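Local atomic coordinates of flavin adenine dinucleotide synthase (Saccharomyces cerevisiae, PDB entry 2WSI), a protein that catalyses the transfer of the adenylyl group of ATP to FMN, forming the coenzyme FAD and releasing diphosphate. Residues Val68-Leu71 and Leu72-Cys76; Glu110-Phe113 and Pro114-Asn118. All coordinates share one frame; numbering follows the deposited sequence.

In the fold
Both contacts are local, joining successive turns of chain, but contact 1 runs through the middle of a helix and contact 2 makes the start of one. In contact 1 every touching residue is buried, and aliphatic side chains pack around a regular series of backbone bonds in helix 64-87. Contact 2, partly buried, turns the loop after strand 102-106 into helix 114-126; there one carbonyl accepts two N-H groups, and a threonine methyl rests on the stem of a glutamate. Their centres are about 23 Å apart and their nearest atoms about 11 Å, without touching. Each nonetheless places a side chain about 6 Å from the bound FAD.

Contact 1: residues Val68-Leu71 and Leu72-Cys76; sequences VLLL and LYLSC
Val-68 to Leu-71 and Leu-72 to Cys-76 meet as successive turns of helix 64-87, in a buried part of it, through a local contact of backbone bonds and aliphatic side chains. Four i to i+4 hydrogen bonds hold the turns together. Leu-72 N reaches Val-68 O at 3.0 Å, nearly straight (N-H...O 167°). The bond from Tyr-73 N to Leu-69 O is shorter, 2.7 Å, but more bent at 150°. Leu-74 N and Ser-75 N bind Leu-70 O and Leu-71 O in turn.

Two aliphatic pairs follow the same spacing, with different geometry. Val-68 and Leu-72 lie alongside and point the same way, CG1 of the valine 3.9 Å from CD1 of the leucine. Leu-72 holds CG anti to its own carbonyl carbon (chi1 -61°), which lays the branch back over the preceding turn and brings CG to 3.3 Å from Val-68 O. In the second pair the side chains slant across each other: Leu-74 CD1 lies 4.0 Å from Leu-70 CG, while Leu-74 CG comes within 3.3 Å of Leu-70 O, so hydrocarbon shields that carbonyl beside its hydrogen bond.

The outward faces of these turns meet several parts of the fold. Val-68 and Leu-72 pack on Phe-205 of helix 199-209, and Leu-71 and Leu-74 touch Cys-10 of helix 3-18. The ring of Tyr-73 makes edge-to-face contacts with Phe-46 and Phe-58, the latter in strand 56-59. The side chain of Leu-69 comes, at its nearest, about 4 Å from Gly-164, an FAD-binding residue. The arrangement is that of the buried middle of a regular alpha-helix following strand 56-59, the first in chain order of a mixed, mainly parallel sheet in the PAPS reductase-like nucleotide-binding domain.

Contact 2: residues Glu110-Phe113 and Pro114-Asn118; sequences EETF and PTLEN
Thr-112 holds CG2 anti to its backbone N, its OG1 lying near -60° (chi1 -62°), while Glu-117 sends CG back from the first helical turn, anti to its own carbonyl carbon (chi1 -81°). These two torsions bring the threonine methyl onto the stem of the acid: CG2 of Thr-112 lies 3.5 Å from CG of Glu-117, the side chains slanting past each other. Beyond CG the glutamate runs extended, and its OE2 comes to 3.7 Å from Thr-112 CB. The contact is thus made through carbon on the threonine side; its OG1 turns instead to the backbone N of Gln-109.

Phe-113 sits at the N-cap, but its carbonyl does the bonding across this junction. Glu-117 N gives Phe-113 O a nearly straight bond of 3.0 Å (N-H...O 170°), and Leu-116 N adds a weak one at the same length. Leu-116 CB packs 4.1 Å from Phe-113 CB, beside this shared acceptor. The phenylalanine ring reaches beyond the junction to meet that of Phe-221, and packs on helix 274-279. Thr-115 OG1 is hydrogen-bonded to Asp-276 OD2 and Ser-273 N, tying the new helix to the same region.

Pro-114 takes the first position of the helix, where its lack of an N-H costs no intrahelical bond. An N-cap residue followed by proline, with the cap's carbonyl accepting the first i to i+4 bond, is a classic alpha-helix N-terminus, here opening helix 114-126 beside the FAD site.

Contact 1: residues Val68-Leu71 and Leu72-Cys76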
loop_
_atom_site.group_PDB
_atom_site.type_symbol
_atom_site.label_atom_id
_atom_site.label_comp_id
_atom_site.label_asym_id
_atom_site.label_seq_id
_atom_site.Cartn_x
_atom_site.Cartn_y
_atom_site.Cartn_z
ATOM N N VAL A 68 -0.571 -1.213 2.280
ATOM C CA VAL A 68 -0.041 -2.237 3.176
ATOM C C VAL A 68 1.343 -1.817 3.637
ATOM O O VAL A 68 1.653 -1.879 4.830
ATOM C CB VAL A 68 -0.000 -3.643 2.516
ATOM C CG1 VAL A 68 0.927 -4.583 3.322
ATOM C CG2 VAL A 68 -1.415 -4.205 2.443
ATOM N N LEU A 69 2.181 -1.376 2.695
ATOM C CA LEU A 69 3.530 -0.938 3.044
ATOM C C LEU A 69 3.520 0.228 4.013
ATOM O O LEU A 69 4.280 0.265 4.987
ATOM C CB LEU A 69 4.337 -0.570 1.799
ATOM C CG LEU A 69 5.809 -0.259 2.071
ATOM C CD1 LEU A 69 6.455 -1.312 2.994
ATOM C CD2 LEU A 69 6.591 -0.054 0.783
ATOM N N LEU A 70 2.636 1.184 3.764
ATOM C CA LEU A 70 2.537 2.331 4.665
ATOM C C LEU A 70 2.160 1.904 6.082
ATOM O O LEU A 70 2.742 2.386 7.055
ATOM C CB LEU A 70 1.506 3.339 4.117
ATOM C CG LEU A 70 1.332 4.551 5.031
ATOM C CD1 LEU A 70 2.671 5.257 5.271
ATOM C CD2 LEU A 70 0.307 5.531 4.412
ATOM N N LEU A 71 1.214 0.974 6.221
ATOM C CA LEU A 71 0.885 0.458 7.549
ATOM C C LEU A 71 2.107 -0.207 8.190
ATOM O O LEU A 71 2.394 0.042 9.347
ATOM C CB LEU A 71 -0.283 -0.537 7.515
ATOM C CG LEU A 71 -1.621 -0.057 6.968
ATOM C CD1 LEU A 71 -2.622 -1.220 6.959
ATOM C CD2 LEU A 71 -2.160 1.127 7.772
ATOM N N LEU A 72 2.833 -1.039 7.442
ATOM C CA LEU A 72 4.056 -1.679 7.974
ATOM C C LEU A 72 5.141 -0.654 8.333
ATOM O O LEU A 72 5.838 -0.775 9.340
ATOM C CB LEU A 72 4.614 -2.707 6.972
ATOM C CG LEU A 72 3.619 -3.834 6.698
ATOM C CD1 LEU A 72 4.140 -4.656 5.521
ATOM C CD2 LEU A 72 3.419 -4.684 7.957
ATOM N N TYR A 73 5.256 0.373 7.504
ATOM C CA TYR A 73 6.259 1.408 7.668
ATOM C C TYR A 73 5.976 2.178 8.960
ATOM O O TYR A 73 6.886 2.438 9.757
ATOM C CB TYR A 73 6.163 2.361 6.477
ATOM C CG TYR A 73 7.304 3.346 6.336
ATOM C CD1 TYR A 73 8.482 2.964 5.692
ATOM C CD2 TYR A 73 7.198 4.645 6.791
ATOM C CE1 TYR A 73 9.517 3.841 5.508
ATOM C CE2 TYR A 73 8.249 5.562 6.626
ATOM C CZ TYR A 73 9.410 5.141 5.965
ATOM O OH TYR A 73 10.473 5.990 5.743
ATOM N N LEU A 74 4.706 2.509 9.181
ATOM C CA LEU A 74 4.304 3.225 10.398
ATOM C C LEU A 74 4.526 2.359 11.617
ATOM O O LEU A 74 4.972 2.839 12.650
ATOM C CB LEU A 74 2.821 3.653 10.317
ATOM C CG LEU A 74 2.619 4.824 9.331
ATOM C CD1 LEU A 74 1.163 4.999 8.975
ATOM C CD2 LEU A 74 3.232 6.104 9.910
ATOM N N SER A 75 4.219 1.075 11.499
ATOM C CA SER A 75 4.540 0.157 12.582
ATOM C C SER A 75 6.029 0.182 12.933
ATOM O O SER A 75 6.407 0.244 14.117
ATOM C CB SER A 75 4.111 -1.263 12.212
ATOM O OG SER A 75 4.468 -2.148 13.253
ATOM N N CYS A 76 6.880 0.148 11.918
ATOM C CA CYS A 76 8.333 0.220 12.143
ATOM C C CYS A 76 8.784 1.585 12.639
ATOM O O CYS A 76 9.791 1.710 13.370
ATOM C CB CYS A 76 9.078 -0.129 10.860
ATOM S SG CYS A 76 8.883 -1.879 10.445
#

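Contact 2: residues Glu110-Phe113 and Pro114-Asn118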
loop_
_atom_site.group_PDB
_atom_site.type_symbol
_atom_site.label_atom_id
_atom_site.label_comp_id
_atom_site.label_asym_id
_atom_site.label_seq_id
_atom_site.Cartn_x
_atom_site.Cartn_y
_atom_site.Cartn_z
ATOM N N GLU A 110 -3.697 13.216 -15.143
ATOM C CA GLU A 110 -5.008 13.572 -15.694
ATOM C C GLU A 110 -5.937 12.372 -15.668
ATOM O O GLU A 110 -7.145 12.519 -15.468
ATOM C CB GLU A 110 -4.906 14.122 -17.125
ATOM C CG GLU A 110 -4.705 15.639 -17.210
ATOM C CD GLU A 110 -5.961 16.445 -16.864
ATOM O OE1 GLU A 110 -7.081 15.876 -16.835
ATOM O OE2 GLU A 110 -5.820 17.666 -16.626
ATOM N N GLU A 111 -5.378 11.182 -15.851
ATOM C CA GLU A 111 -6.202 9.974 -15.895
ATOM C C GLU A 111 -6.418 9.323 -14.524
ATOM O O GLU A 111 -6.921 8.212 -14.438
ATOM C CB GLU A 111 -5.588 8.970 -16.877
ATOM C CG GLU A 111 -5.553 9.518 -18.302
ATOM C CD GLU A 111 -6.923 9.989 -18.769
ATOM O OE1 GLU A 111 -7.895 9.202 -18.682
ATOM O OE2 GLU A 111 -7.036 11.148 -19.217
ATOM N N THR A 112 -6.060 10.019 -13.453
ATOM C CA THR A 112 -6.200 9.450 -12.103
ATOM C C THR A 112 -7.677 9.379 -11.713
ATOM O O THR A 112 -8.411 10.338 -11.892
ATOM C CB THR A 112 -5.378 10.297 -11.083
ATOM O OG1 THR A 112 -3.998 10.239 -11.452
ATOM C CG2 THR A 112 -5.537 9.792 -9.656
ATOM N N PHE A 113 -8.141 8.238 -11.214
ATOM C CA PHE A 113 -9.546 8.145 -10.769
ATOM C C PHE A 113 -9.807 9.120 -9.642
ATOM O O PHE A 113 -9.059 9.134 -8.689
ATOM C CB PHE A 113 -9.871 6.770 -10.200
ATOM C CG PHE A 113 -9.961 5.687 -11.225
ATOM C CD1 PHE A 113 -11.150 5.484 -11.922
ATOM C CD2 PHE A 113 -8.878 4.840 -11.455
ATOM C CE1 PHE A 113 -11.255 4.478 -12.875
ATOM C CE2 PHE A 113 -8.967 3.817 -12.408
ATOM C CZ PHE A 113 -10.165 3.634 -13.112
ATOM N N PRO A 114 -10.909 9.886 -9.711
ATOM C CA PRO A 114 -11.297 10.765 -8.589
ATOM C C PRO A 114 -11.510 10.005 -7.276
ATOM O O PRO A 114 -11.233 10.524 -6.211
ATOM C CB PRO A 114 -12.624 11.378 -9.042
ATOM C CG PRO A 114 -12.729 11.114 -10.511
ATOM C CD PRO A 114 -11.825 9.979 -10.863
ATOM N N THR A 115 -12.015 8.783 -7.355
ATOM C CA THR A 115 -12.227 7.983 -6.165
ATOM C C THR A 115 -10.893 7.764 -5.441
ATOM O O THR A 115 -10.844 7.749 -4.210
ATOM C CB THR A 115 -12.822 6.596 -6.523
ATOM O OG1 THR A 115 -14.134 6.760 -7.100
ATOM C CG2 THR A 115 -12.919 5.730 -5.269
ATOM N N LEU A 116 -9.832 7.568 -6.226
ATOM C CA LEU A 116 -8.492 7.297 -5.690
ATOM C C LEU A 116 -7.890 8.597 -5.157
ATOM O O LEU A 116 -7.314 8.614 -4.091
ATOM C CB LEU A 116 -7.573 6.710 -6.774
ATOM C CG LEU A 116 -6.187 6.352 -6.235
ATOM C CD1 LEU A 116 -6.272 5.099 -5.380
ATOM C CD2 LEU A 116 -5.155 6.194 -7.335
ATOM N N GLU A 117 -8.012 9.676 -5.912
ATOM C CA GLU A 117 -7.553 10.982 -5.421
ATOM C C GLU A 117 -8.177 11.291 -4.065
ATOM O O GLU A 117 -7.496 11.720 -3.124
ATOM C CB GLU A 117 -7.926 12.096 -6.410
ATOM C CG GLU A 117 -6.978 12.227 -7.602
ATOM C CD GLU A 117 -7.575 13.054 -8.747
ATOM O OE1 GLU A 117 -8.803 13.316 -8.695
ATOM O OE2 GLU A 117 -6.829 13.423 -9.703
ATOM N N ASN A 118 -9.471 11.059 -3.948
ATOM C CA ASN A 118 -10.164 11.335 -2.688
ATOM C C ASN A 118 -9.644 10.450 -1.548
ATOM O O ASN A 118 -9.463 10.908 -0.425
ATOM C CB ASN A 118 -11.675 11.166 -2.839
ATOM C CG ASN A 118 -12.321 12.318 -3.600
ATOM O OD1 ASN A 118 -11.794 13.422 -3.635
ATOM N ND2 ASN A 118 -13.455 12.053 -4.221
#